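Local structure of packaging protein UL32 (Human herpesvirus 8 type M, 6XF9) at residues Leu208-Pro222 with Asp383-Leu397. The protein binds zinc and probably helps deliver newly made capsids to nuclear replication compartments, thereby controlling cleavage and packaging of viral DNA. Sequence-based numbering, arbitrary orientation.
Sequences LARATFCGASRPTKP and DVLFRLPREQEYKKL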
loop_
_atom_site.group_PDB
_atom_site.type_symbol
_atom_site.label_atom_id
_atom_site.label_comp_id
_atom_site.label_asym_id
_atom_site.label_seq_id
_atom_site.Cartn_x
_atom_site.Cartn_y
_atom_site.Cartn_z
ATOM N N LEU D 208 -9.145 5.229 -53.273
ATOM C CA LEU D 208 -8.145 4.973 -54.312
ATOM C C LEU D 208 -7.705 3.527 -54.307
ATOM O O LEU D 208 -7.483 2.939 -55.375
ATOM C CB LEU D 208 -6.901 5.842 -54.138
ATOM C CG LEU D 208 -6.881 7.308 -54.496
ATOM C CD1 LEU D 208 -5.658 7.903 -53.908
ATOM C CD2 LEU D 208 -6.742 7.311 -55.985
ATOM N N ALA D 209 -7.553 2.937 -53.118
ATOM C CA ALA D 209 -7.180 1.533 -53.053
ATOM C C ALA D 209 -8.348 0.641 -53.458
ATOM O O ALA D 209 -8.151 -0.376 -54.128
ATOM C CB ALA D 209 -6.672 1.186 -51.658
ATOM N N ARG D 210 -9.573 1.015 -53.096
ATOM C CA ARG D 210 -10.719 0.218 -53.515
ATOM C C ARG D 210 -10.805 0.150 -55.030
ATOM O O ARG D 210 -10.983 -0.928 -55.611
ATOM C CB ARG D 210 -12.005 0.807 -52.957
ATOM C CG ARG D 210 -13.132 -0.185 -52.910
ATOM C CD ARG D 210 -14.453 0.530 -52.739
ATOM N NE ARG D 210 -14.598 1.530 -53.786
ATOM C CZ ARG D 210 -14.782 1.239 -55.075
ATOM N NH1 ARG D 210 -14.844 -0.026 -55.473
ATOM N NH2 ARG D 210 -14.892 2.214 -55.970
ATOM N N ALA D 211 -10.692 1.311 -55.684
ATOM C CA ALA D 211 -10.725 1.383 -57.137
ATOM C C ALA D 211 -9.626 0.536 -57.756
ATOM O O ALA D 211 -9.863 -0.171 -58.742
ATOM C CB ALA D 211 -10.587 2.836 -57.580
ATOM N N THR D 212 -8.439 0.535 -57.155
ATOM C CA THR D 212 -7.310 -0.140 -57.774
ATOM C C THR D 212 -7.337 -1.648 -57.590
ATOM O O THR D 212 -6.833 -2.375 -58.450
ATOM C CB THR D 212 -6.006 0.409 -57.218
ATOM O OG1 THR D 212 -5.998 1.824 -57.402
ATOM C CG2 THR D 212 -4.831 -0.178 -57.950
ATOM N N PHE D 213 -7.894 -2.156 -56.497
ATOM C CA PHE D 213 -7.694 -3.559 -56.166
ATOM C C PHE D 213 -8.964 -4.370 -56.091
ATOM O O PHE D 213 -8.894 -5.599 -56.196
ATOM C CB PHE D 213 -6.953 -3.696 -54.829
ATOM C CG PHE D 213 -5.594 -3.054 -54.823
ATOM C CD1 PHE D 213 -4.510 -3.689 -55.409
ATOM C CD2 PHE D 213 -5.398 -1.829 -54.222
ATOM C CE1 PHE D 213 -3.255 -3.104 -55.401
ATOM C CE2 PHE D 213 -4.145 -1.242 -54.204
ATOM C CZ PHE D 213 -3.074 -1.877 -54.795
ATOM N N CYS D 214 -10.105 -3.735 -55.893
ATOM C CA CYS D 214 -11.333 -4.447 -55.606
ATOM C C CYS D 214 -12.141 -4.678 -56.882
ATOM O O CYS D 214 -12.038 -3.931 -57.862
ATOM C CB CYS D 214 -12.135 -3.674 -54.559
ATOM S SG CYS D 214 -11.234 -3.596 -52.921
ATOM N N GLY D 215 -12.980 -5.718 -56.836
ATOM C CA GLY D 215 -13.823 -6.143 -57.943
ATOM C C GLY D 215 -13.494 -7.580 -58.309
ATOM O O GLY D 215 -12.308 -7.939 -58.401
ATOM N N ALA D 216 -14.526 -8.408 -58.535
ATOM C CA ALA D 216 -14.288 -9.820 -58.839
ATOM C C ALA D 216 -13.515 -9.989 -60.131
ATOM O O ALA D 216 -12.808 -10.994 -60.309
ATOM C CB ALA D 216 -15.615 -10.580 -58.938
ATOM N N SER D 217 -13.586 -8.982 -61.007
ATOM C CA SER D 217 -12.883 -8.990 -62.280
ATOM C C SER D 217 -11.395 -9.222 -62.107
ATOM O O SER D 217 -10.736 -9.624 -63.075
ATOM C CB SER D 217 -13.143 -7.679 -63.037
ATOM O OG SER D 217 -12.296 -7.583 -64.164
ATOM N N ARG D 218 -10.847 -8.995 -60.884
ATOM C CA ARG D 218 -9.405 -8.888 -60.694
ATOM C C ARG D 218 -8.811 -10.260 -60.468
ATOM O O ARG D 218 -9.318 -11.025 -59.640
ATOM C CB ARG D 218 -9.082 -8.011 -59.499
ATOM C CG ARG D 218 -9.460 -6.560 -59.657
ATOM C CD ARG D 218 -8.396 -5.874 -60.474
ATOM N NE ARG D 218 -8.613 -5.919 -61.907
ATOM C CZ ARG D 218 -7.671 -5.628 -62.794
ATOM N NH1 ARG D 218 -6.458 -5.276 -62.387
ATOM N NH2 ARG D 218 -7.943 -5.682 -64.088
ATOM N N PRO D 219 -7.759 -10.606 -61.191
ATOM C CA PRO D 219 -7.055 -11.849 -60.905
ATOM C C PRO D 219 -6.152 -11.663 -59.705
ATOM O O PRO D 219 -5.667 -10.566 -59.418
ATOM C CB PRO D 219 -6.236 -12.106 -62.180
ATOM C CG PRO D 219 -6.719 -11.086 -63.180
ATOM C CD PRO D 219 -7.213 -9.935 -62.375
ATOM N N THR D 220 -5.937 -12.765 -59.008
ATOM C CA THR D 220 -5.071 -12.796 -57.850
ATOM C C THR D 220 -3.659 -13.218 -58.221
ATOM O O THR D 220 -3.443 -14.029 -59.121
ATOM C CB THR D 220 -5.665 -13.713 -56.784
ATOM O OG1 THR D 220 -5.770 -15.047 -57.298
ATOM C CG2 THR D 220 -7.048 -13.217 -56.375
ATOM N N LYS D 221 -2.702 -12.684 -57.479
ATOM C CA LYS D 221 -1.297 -13.037 -57.574
ATOM C C LYS D 221 -1.020 -14.398 -56.936
ATOM O O LYS D 221 -1.866 -14.967 -56.238
ATOM C CB LYS D 221 -0.482 -11.935 -56.915
ATOM C CG LYS D 221 -0.830 -10.576 -57.465
ATOM C CD LYS D 221 0.218 -9.543 -57.080
ATOM C CE LYS D 221 0.025 -9.087 -55.672
ATOM N NZ LYS D 221 0.658 -7.771 -55.426
ATOM N N PRO D 222 0.169 -14.959 -57.172
ATOM C CA PRO D 222 0.467 -16.306 -56.656
ATOM C C PRO D 222 0.528 -16.383 -55.130
ATOM O O PRO D 222 1.024 -15.479 -54.449
ATOM C CB PRO D 222 1.845 -16.617 -57.260
ATOM C CG PRO D 222 1.984 -15.694 -58.431
ATOM C CD PRO D 222 1.221 -14.467 -58.082
ATOM N N ASP D 383 -7.099 -7.750 -50.549
ATOM C CA ASP D 383 -7.227 -7.113 -51.852
ATOM C C ASP D 383 -5.954 -6.358 -52.220
ATOM O O ASP D 383 -5.407 -6.560 -53.304
ATOM C CB ASP D 383 -8.426 -6.177 -51.843
ATOM C CG ASP D 383 -9.706 -6.893 -51.469
ATOM O OD1 ASP D 383 -9.920 -8.027 -51.953
ATOM O OD2 ASP D 383 -10.497 -6.338 -50.679
ATOM N N VAL D 384 -5.477 -5.467 -51.343
ATOM C CA VAL D 384 -4.223 -4.759 -51.607
ATOM C C VAL D 384 -3.113 -5.749 -51.883
ATOM O O VAL D 384 -2.335 -5.603 -52.832
ATOM C CB VAL D 384 -3.846 -3.837 -50.433
ATOM C CG1 VAL D 384 -2.498 -3.231 -50.680
ATOM C CG2 VAL D 384 -4.872 -2.745 -50.258
ATOM N N LEU D 385 -3.012 -6.774 -51.050
ATOM C CA LEU D 385 -1.830 -7.611 -51.104
ATOM C C LEU D 385 -1.826 -8.492 -52.343
ATOM O O LEU D 385 -0.759 -8.772 -52.902
ATOM C CB LEU D 385 -1.733 -8.465 -49.846
ATOM C CG LEU D 385 -1.412 -7.747 -48.538
ATOM C CD1 LEU D 385 -0.986 -8.806 -47.507
ATOM C CD2 LEU D 385 -0.343 -6.653 -48.715
ATOM N N PHE D 386 -2.999 -8.974 -52.769
ATOM C CA PHE D 386 -3.025 -10.099 -53.693
ATOM C C PHE D 386 -3.811 -9.900 -54.974
ATOM O O PHE D 386 -3.657 -10.716 -55.883
ATOM C CB PHE D 386 -3.528 -11.367 -52.978
ATOM C CG PHE D 386 -2.435 -12.069 -52.229
ATOM C CD1 PHE D 386 -1.426 -12.724 -52.916
ATOM C CD2 PHE D 386 -2.361 -11.997 -50.856
ATOM C CE1 PHE D 386 -0.388 -13.330 -52.247
ATOM C CE2 PHE D 386 -1.334 -12.607 -50.175
ATOM C CZ PHE D 386 -0.347 -13.276 -50.872
ATOM N N ARG D 387 -4.614 -8.858 -55.100
ATOM C CA ARG D 387 -5.305 -8.607 -56.351
ATOM C C ARG D 387 -4.469 -7.740 -57.278
ATOM O O ARG D 387 -3.801 -6.789 -56.844
ATOM C CB ARG D 387 -6.660 -7.969 -56.091
ATOM C CG ARG D 387 -7.563 -8.960 -55.418
ATOM C CD ARG D 387 -9.002 -8.725 -55.716
ATOM N NE ARG D 387 -9.776 -9.845 -55.195
ATOM C CZ ARG D 387 -9.934 -10.994 -55.843
ATOM N NH1 ARG D 387 -9.363 -11.159 -57.032
ATOM N NH2 ARG D 387 -10.665 -11.970 -55.314
ATOM N N LEU D 388 -4.505 -8.096 -58.565
ATOM C CA LEU D 388 -3.708 -7.409 -59.564
ATOM C C LEU D 388 -4.278 -6.014 -59.784
ATOM O O LEU D 388 -5.449 -5.880 -60.150
ATOM C CB LEU D 388 -3.728 -8.208 -60.869
ATOM C CG LEU D 388 -2.779 -7.721 -61.975
ATOM C CD1 LEU D 388 -2.278 -8.917 -62.790
ATOM C CD2 LEU D 388 -3.395 -6.583 -62.861
ATOM N N PRO D 389 -3.483 -4.967 -59.644
ATOM C CA PRO D 389 -4.043 -3.617 -59.712
ATOM C C PRO D 389 -4.447 -3.226 -61.120
ATOM O O PRO D 389 -3.838 -3.627 -62.114
ATOM C CB PRO D 389 -2.896 -2.737 -59.214
ATOM C CG PRO D 389 -1.673 -3.508 -59.499
ATOM C CD PRO D 389 -2.043 -4.966 -59.365
ATOM N N ARG D 390 -5.472 -2.387 -61.188
ATOM C CA ARG D 390 -5.840 -1.751 -62.434
ATOM C C ARG D 390 -4.868 -0.608 -62.648
ATOM O O ARG D 390 -4.776 0.288 -61.796
ATOM C CB ARG D 390 -7.260 -1.217 -62.365
ATOM C CG ARG D 390 -8.294 -2.212 -61.963
ATOM C CD ARG D 390 -9.594 -1.472 -61.722
ATOM N NE ARG D 390 -10.692 -2.431 -61.691
ATOM C CZ ARG D 390 -11.148 -3.012 -60.589
ATOM N NH1 ARG D 390 -10.652 -2.666 -59.410
ATOM N NH2 ARG D 390 -12.129 -3.900 -60.667
ATOM N N GLU D 391 -4.144 -0.638 -63.773
ATOM C CA GLU D 391 -3.008 0.263 -63.930
ATOM C C GLU D 391 -3.428 1.725 -64.033
ATOM O O GLU D 391 -2.692 2.600 -63.558
ATOM C CB GLU D 391 -2.152 -0.159 -65.125
ATOM C CG GLU D 391 -1.262 -1.410 -64.839
ATOM C CD GLU D 391 -0.052 -1.154 -63.879
ATOM O OE1 GLU D 391 0.376 0.020 -63.711
ATOM O OE2 GLU D 391 0.477 -2.139 -63.296
ATOM N N GLN D 392 -4.599 2.032 -64.597
ATOM C CA GLN D 392 -4.970 3.450 -64.662
ATOM C C GLN D 392 -5.205 4.026 -63.264
ATOM O O GLN D 392 -4.728 5.125 -62.951
ATOM C CB GLN D 392 -6.203 3.655 -65.554
ATOM N N GLU D 393 -5.897 3.277 -62.392
ATOM C CA GLU D 393 -6.125 3.717 -61.019
ATOM C C GLU D 393 -4.878 3.528 -60.161
ATOM O O GLU D 393 -4.593 4.344 -59.268
ATOM C CB GLU D 393 -7.305 2.951 -60.413
ATOM C CG GLU D 393 -8.687 3.362 -60.965
ATOM C CD GLU D 393 -9.135 2.544 -62.172
ATOM O OE1 GLU D 393 -8.358 1.684 -62.653
ATOM O OE2 GLU D 393 -10.269 2.773 -62.654
ATOM N N TYR D 394 -4.108 2.478 -60.449
ATOM C CA TYR D 394 -2.850 2.254 -59.753
ATOM C C TYR D 394 -1.910 3.442 -59.904
ATOM O O TYR D 394 -1.130 3.747 -58.993
ATOM C CB TYR D 394 -2.198 0.998 -60.290
ATOM C CG TYR D 394 -1.043 0.536 -59.473
ATOM C CD1 TYR D 394 -1.224 0.166 -58.157
ATOM C CD2 TYR D 394 0.224 0.427 -60.019
ATOM C CE1 TYR D 394 -0.163 -0.268 -57.391
ATOM C CE2 TYR D 394 1.292 -0.012 -59.256
ATOM C CZ TYR D 394 1.087 -0.350 -57.938
ATOM O OH TYR D 394 2.137 -0.784 -57.158
ATOM N N LYS D 395 -1.935 4.098 -61.067
ATOM C CA LYS D 395 -1.113 5.289 -61.265
ATOM C C LYS D 395 -1.552 6.408 -60.334
ATOM O O LYS D 395 -0.718 7.160 -59.823
ATOM C CB LYS D 395 -1.179 5.740 -62.726
ATOM N N LYS D 396 -2.858 6.518 -60.076
ATOM C CA LYS D 396 -3.322 7.534 -59.140
ATOM C C LYS D 396 -2.928 7.174 -57.716
ATOM O O LYS D 396 -2.506 8.044 -56.943
ATOM C CB LYS D 396 -4.839 7.699 -59.236
ATOM C CG LYS D 396 -5.350 8.324 -60.531
ATOM C CD LYS D 396 -6.873 8.558 -60.474
ATOM C CE LYS D 396 -7.676 7.351 -61.013
ATOM N NZ LYS D 396 -7.942 7.431 -62.508
ATOM N N LEU D 397 -3.013 5.883 -57.374
ATOM C CA LEU D 397 -2.585 5.425 -56.058
ATOM C C LEU D 397 -1.145 5.825 -55.798
ATOM O O LEU D 397 -0.848 6.514 -54.817
ATOM C CB LEU D 397 -2.690 3.903 -55.981
ATOM C CG LEU D 397 -2.644 3.156 -54.640
ATOM C CD1 LEU D 397 -3.929 3.387 -53.850
ATOM C CD2 LEU D 397 -2.358 1.663 -54.800
#
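Phe213, the last helical residue of 208-213, is a knob in a hole lined by Asp383 and Val384 of helix 383-386 and Tyr394 and Leu397 of helix 391-397. The short axes of 208-213 and 391-397, near-antiparallel, come within 8.2 Å at 153°. Val384 CA lies over one face of the Phe213 ring, 3.9 Å from its centroid, while Thr212 CG2 covers the opposite face. Leu397 CD2 meets Phe213 CE2 at 3.5 Å; with CG anti to the backbone N (chi1 -165°), Leu397 rests its other methyl, CD1, on the Leu208-Ala209 peptide.

Arg390, N-cap residue of helix 391-397, also reaches the last carbonyls of helix 208-213. Its backbone N bonds Thr212 O at 3.1 Å, in the carbonyl plane, and its extended side chain carries NH1 to Ala211 O (2.7 Å), well above that carbonyl's plane. Arg218, bent at chi2 and chi3, lays its guanidinium over Arg390 CG and donates from NH1 to Leu388 O.

Beyond the turn 215-218, Leu388 N to Pro219 O (2.9 Å) and Lys221 N to Phe386 O (2.7 Å) flank Thr220 and Arg387: a single beta bridge beside knobs-into-holes helix packing.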